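Local coordinates for protein polyphosphate kinase (Porphyromonas gingivalis, PDB 2O8R) that probably catalyses the reversible transfer of the terminal phosphate of ATP to a growing long-chain polyphosphate, using magnesium, at residues I648-A656 with Y667-A678. The protein carries 3 engineered substitutions. Numbering follows the deposited sequence.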
loop_
_atom_site.group_PDB
_atom_site.type_symbol
_atom_site.label_atom_id
_atom_site.label_comp_id
_atom_site.label_asym_id
_atom_site.label_seq_id
_atom_site.Cartn_x
_atom_site.Cartn_y
_atom_site.Cartn_z
ATOM N N ILE A 648 10.129 36.962 9.287
ATOM C CA ILE A 648 9.146 36.846 8.207
ATOM C C ILE A 648 7.822 36.275 8.730
ATOM O O ILE A 648 6.757 36.811 8.436
ATOM C CB ILE A 648 9.658 36.000 7.047
ATOM C CG1 ILE A 648 10.955 36.605 6.507
ATOM C CG2 ILE A 648 8.593 35.901 5.971
ATOM C CD1 ILE A 648 11.485 35.969 5.256
ATOM N N GLN A 649 7.879 35.214 9.534
ATOM C CA GLN A 649 6.637 34.671 10.061
ATOM C C GLN A 649 5.891 35.699 10.919
ATOM O O GLN A 649 4.681 35.866 10.766
ATOM C CB GLN A 649 6.844 33.332 10.786
ATOM C CG GLN A 649 7.425 32.234 9.897
ATOM C CD GLN A 649 7.096 30.828 10.380
ATOM O OE1 GLN A 649 6.971 30.579 11.580
ATOM N NE2 GLN A 649 6.957 29.899 9.438
ATOM N N LEU A 650 6.609 36.421 11.778
ATOM C CA LEU A 650 5.970 37.406 12.675
ATOM C C LEU A 650 5.482 38.645 11.947
ATOM O O LEU A 650 4.763 39.456 12.527
ATOM C CB LEU A 650 6.909 37.833 13.800
ATOM C CG LEU A 650 7.171 36.809 14.896
ATOM C CD1 LEU A 650 8.211 37.400 15.814
ATOM C CD2 LEU A 650 5.880 36.433 15.652
ATOM N N ARG A 651 5.879 38.774 10.681
ATOM C CA ARG A 651 5.502 39.896 9.834
ATOM C C ARG A 651 4.279 39.549 8.979
ATOM O O ARG A 651 3.627 40.459 8.442
ATOM C CB ARG A 651 6.684 40.290 8.940
ATOM C CG ARG A 651 6.700 41.739 8.454
ATOM C CD ARG A 651 7.882 42.000 7.504
ATOM N NE ARG A 651 9.119 41.413 8.020
ATOM C CZ ARG A 651 10.159 41.068 7.268
ATOM N NH1 ARG A 651 10.122 41.254 5.953
ATOM N NH2 ARG A 651 11.235 40.530 7.825
ATOM N N ASP A 652 3.976 38.242 8.867
ATOM C CA ASP A 652 2.825 37.734 8.096
ATOM C C ASP A 652 1.528 38.436 8.437
ATOM O O ASP A 652 1.055 38.356 9.574
ATOM C CB ASP A 652 2.615 36.236 8.329
ATOM C CG ASP A 652 1.487 35.643 7.454
ATOM O OD1 ASP A 652 1.790 34.772 6.628
ATOM O OD2 ASP A 652 0.304 36.038 7.569
ATOM N N ASN A 653 0.946 39.101 7.447
ATOM C CA ASN A 653 -0.392 39.693 7.596
ATOM C C ASN A 653 -1.487 39.046 6.748
ATOM O O ASN A 653 -2.550 39.646 6.589
ATOM C CB ASN A 653 -0.359 41.190 7.275
ATOM C CG ASN A 653 0.420 41.504 6.015
ATOM O OD1 ASN A 653 0.629 40.646 5.164
ATOM N ND2 ASN A 653 0.859 42.743 5.892
ATOM N N ILE A 654 -1.241 37.855 6.192
ATOM C CA ILE A 654 -2.254 37.217 5.335
ATOM C C ILE A 654 -2.867 35.949 5.930
ATOM O O ILE A 654 -4.073 35.777 5.891
ATOM C CB ILE A 654 -1.777 37.035 3.858
ATOM C CG1 ILE A 654 -2.185 38.243 3.041
ATOM C CG2 ILE A 654 -2.470 35.884 3.185
ATOM C CD1 ILE A 654 -1.179 39.311 3.022
ATOM N N LYS A 655 -2.042 35.086 6.502
ATOM C CA LYS A 655 -2.524 33.834 7.084
ATOM C C LYS A 655 -2.476 33.849 8.601
ATOM O O LYS A 655 -3.304 33.211 9.250
ATOM C CB LYS A 655 -1.733 32.625 6.543
ATOM C CG LYS A 655 -2.019 32.318 5.059
ATOM C CD LYS A 655 -3.521 32.300 4.793
ATOM C CE LYS A 655 -3.849 32.144 3.327
ATOM N NZ LYS A 655 -3.867 30.716 2.896
ATOM N N ALA A 656 -1.502 34.575 9.151
ATOM C CA ALA A 656 -1.241 34.581 10.594
ATOM C C ALA A 656 -2.423 35.059 11.383
ATOM O O ALA A 656 -3.117 36.004 10.988
ATOM C CB ALA A 656 -0.029 35.443 10.938
ATOM N N TYR A 667 -7.255 37.231 12.574
ATOM C CA TYR A 667 -6.336 37.508 11.463
ATOM C C TYR A 667 -5.587 38.807 11.681
ATOM O O TYR A 667 -6.186 39.849 11.958
ATOM C CB TYR A 667 -7.073 37.633 10.120
ATOM C CG TYR A 667 -7.446 36.355 9.417
ATOM C CD1 TYR A 667 -6.486 35.572 8.769
ATOM C CD2 TYR A 667 -8.774 35.946 9.362
ATOM C CE1 TYR A 667 -6.846 34.394 8.111
ATOM C CE2 TYR A 667 -9.143 34.769 8.708
ATOM C CZ TYR A 667 -8.181 34.001 8.086
ATOM O OH TYR A 667 -8.574 32.844 7.440
ATOM N N LYS A 668 -4.277 38.748 11.508
ATOM C CA LYS A 668 -3.433 39.919 11.645
ATOM C C LYS A 668 -3.365 40.774 10.375
ATOM O O LYS A 668 -2.293 41.256 10.012
ATOM C CB LYS A 668 -2.055 39.466 12.098
ATOM C CG LYS A 668 -2.156 38.640 13.379
ATOM C CD LYS A 668 -0.876 37.904 13.720
ATOM C CE LYS A 668 0.249 38.868 13.983
ATOM N NZ LYS A 668 1.388 38.137 14.604
ATOM N N HIS A 669 -4.515 40.967 9.719
ATOM C CA HIS A 669 -4.599 41.719 8.461
ATOM C C HIS A 669 -4.311 43.188 8.676
ATOM O O HIS A 669 -4.710 43.744 9.693
ATOM C CB HIS A 669 -5.999 41.612 7.855
ATOM C CG HIS A 669 -6.358 40.238 7.397
ATOM N ND1 HIS A 669 -5.412 39.322 6.984
ATOM C CD2 HIS A 669 -7.559 39.632 7.264
ATOM C CE1 HIS A 669 -6.016 38.198 6.643
ATOM N NE2 HIS A 669 -7.319 38.360 6.799
ATOM N N ASN A 670 -3.654 43.818 7.703
ATOM C CA ASN A 670 -3.319 45.236 7.808
ATOM C C ASN A 670 -3.011 45.904 6.465
ATOM O O ASN A 670 -1.857 45.947 6.038
ATOM C CB ASN A 670 -2.141 45.403 8.764
ATOM C CG ASN A 670 -1.938 46.837 9.211
ATOM O OD1 ASN A 670 -1.880 47.766 8.400
ATOM N ND2 ASN A 670 -1.798 47.020 10.515
ATOM N N SER A 671 -4.041 46.458 5.831
ATOM C CA SER A 671 -3.932 47.092 4.511
ATOM C C SER A 671 -2.818 48.131 4.408
ATOM O O SER A 671 -2.206 48.281 3.348
ATOM C CB SER A 671 -5.254 47.755 4.120
ATOM O OG SER A 671 -6.328 46.844 4.192
ATOM N N ASP A 672 -2.561 48.851 5.496
ATOM C CA ASP A 672 -1.541 49.893 5.474
ATOM C C ASP A 672 -0.162 49.363 5.066
ATOM O O ASP A 672 0.522 49.988 4.263
ATOM C CB ASP A 672 -1.470 50.630 6.814
ATOM C CG ASP A 672 -2.645 51.578 7.033
ATOM O OD1 ASP A 672 -3.402 51.841 6.069
ATOM O OD2 ASP A 672 -2.803 52.062 8.177
ATOM N N GLU A 673 0.229 48.205 5.592
ATOM C CA GLU A 673 1.518 47.611 5.233
ATOM C C GLU A 673 1.395 46.768 3.966
ATOM O O GLU A 673 0.294 46.401 3.564
ATOM C CB GLU A 673 2.112 46.807 6.398
ATOM C CG GLU A 673 1.184 45.743 6.956
ATOM C CD GLU A 673 1.370 45.503 8.449
ATOM O OE1 GLU A 673 1.432 46.496 9.209
ATOM O OE2 GLU A 673 1.426 44.320 8.865
ATOM N N LYS A 674 2.526 46.491 3.323
ATOM C CA LYS A 674 2.508 45.666 2.132
ATOM C C LYS A 674 2.221 44.246 2.579
ATOM O O LYS A 674 2.699 43.819 3.633
ATOM C CB LYS A 674 3.817 45.765 1.324
ATOM C CG LYS A 674 5.038 45.132 1.968
ATOM C CD LYS A 674 6.144 44.838 0.958
ATOM C CE LYS A 674 6.166 43.370 0.563
ATOM N NZ LYS A 674 7.303 43.085 -0.351
ATOM N N PRO A 675 1.380 43.540 1.815
ATOM C CA PRO A 675 1.003 42.151 2.050
ATOM C C PRO A 675 2.192 41.203 2.103
ATOM O O PRO A 675 3.093 41.251 1.255
ATOM C CB PRO A 675 0.119 41.821 0.846
ATOM C CG PRO A 675 0.404 42.877 -0.148
ATOM C CD PRO A 675 0.686 44.091 0.642
ATOM N N VAL A 676 2.196 40.368 3.127
ATOM C CA VAL A 676 3.234 39.372 3.285
ATOM C C VAL A 676 2.607 38.107 3.838
ATOM O O VAL A 676 1.984 38.115 4.908
ATOM C CB VAL A 676 4.422 39.872 4.170
ATOM C CG1 VAL A 676 3.951 40.765 5.256
ATOM C CG2 VAL A 676 5.222 38.706 4.753
ATOM N N ARG A 677 2.725 37.034 3.063
ATOM C CA ARG A 677 2.385 35.723 3.562
ATOM C C ARG A 677 3.661 34.885 3.661
ATOM O O ARG A 677 4.435 34.728 2.695
ATOM C CB ARG A 677 1.236 35.083 2.773
ATOM C CG ARG A 677 1.544 33.845 2.035
ATOM C CD ARG A 677 0.273 33.094 1.686
ATOM N NE ARG A 677 0.594 31.738 1.249
ATOM C CZ ARG A 677 1.038 31.430 0.036
ATOM N NH1 ARG A 677 1.203 32.381 -0.872
ATOM N NH2 ARG A 677 1.318 30.169 -0.270
ATOM N N ALA A 678 3.888 34.400 4.877
ATOM C CA ALA A 678 5.177 33.878 5.277
ATOM C C ALA A 678 5.677 32.740 4.390
ATOM O O ALA A 678 6.872 32.661 4.110
ATOM C CB ALA A 678 5.149 33.469 6.750
HETATM O O HOH W 1 2.340 37.421 11.755
#
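With CG anti to the backbone N (chi1 -176°), Asp652 turns its carboxylate to the start of helix 678-691, while Asn653 tucks CG between its own N and carbonyl carbon (chi1 45°) and sends its amide into the loop 668-677. Asp652 forms an Asx turn following helix 636-651, in the second PLD-like C-terminal domain. Its OD2 collects three backbone N-H groups, Lys655 N on the syn lone pair, Ile654 N and Ala656 N from above the carboxylate plane. OD1 accepts from Ala678 N at 2.8 Å, on the anti side and somewhat out of that plane; the four bonds together should restrain the carboxylate's rotation, and one side chain ties the turn after one helix to the first turn of the next. The Asn653 amide pairs with the backbone of the returning arm, residues 674-676. OD1 takes Val676 N at 2.6 Å, in the plane of its own C=O and on a lone pair. ND2 donates to Lys674 O at 3.1 Å, lying above the plane of the Lys674 carbonyl. Asn653 N returns a bond to Val676 O. At the other end of the loop, Lys668 N meets Ala656 O at 3.0 Å, next to outer strand 665-667. Ile654 CD1 packs against Pro675 CB at 3.6 Å. Beyond the segments, Lys655 NZ and Arg677 NE both form salt bridges with Asp592. The His669 ring presents its edge to Asn653, ND1 donating to Asn653 O at 2.9 Å, with that oxygen only 5° out of the ring plane.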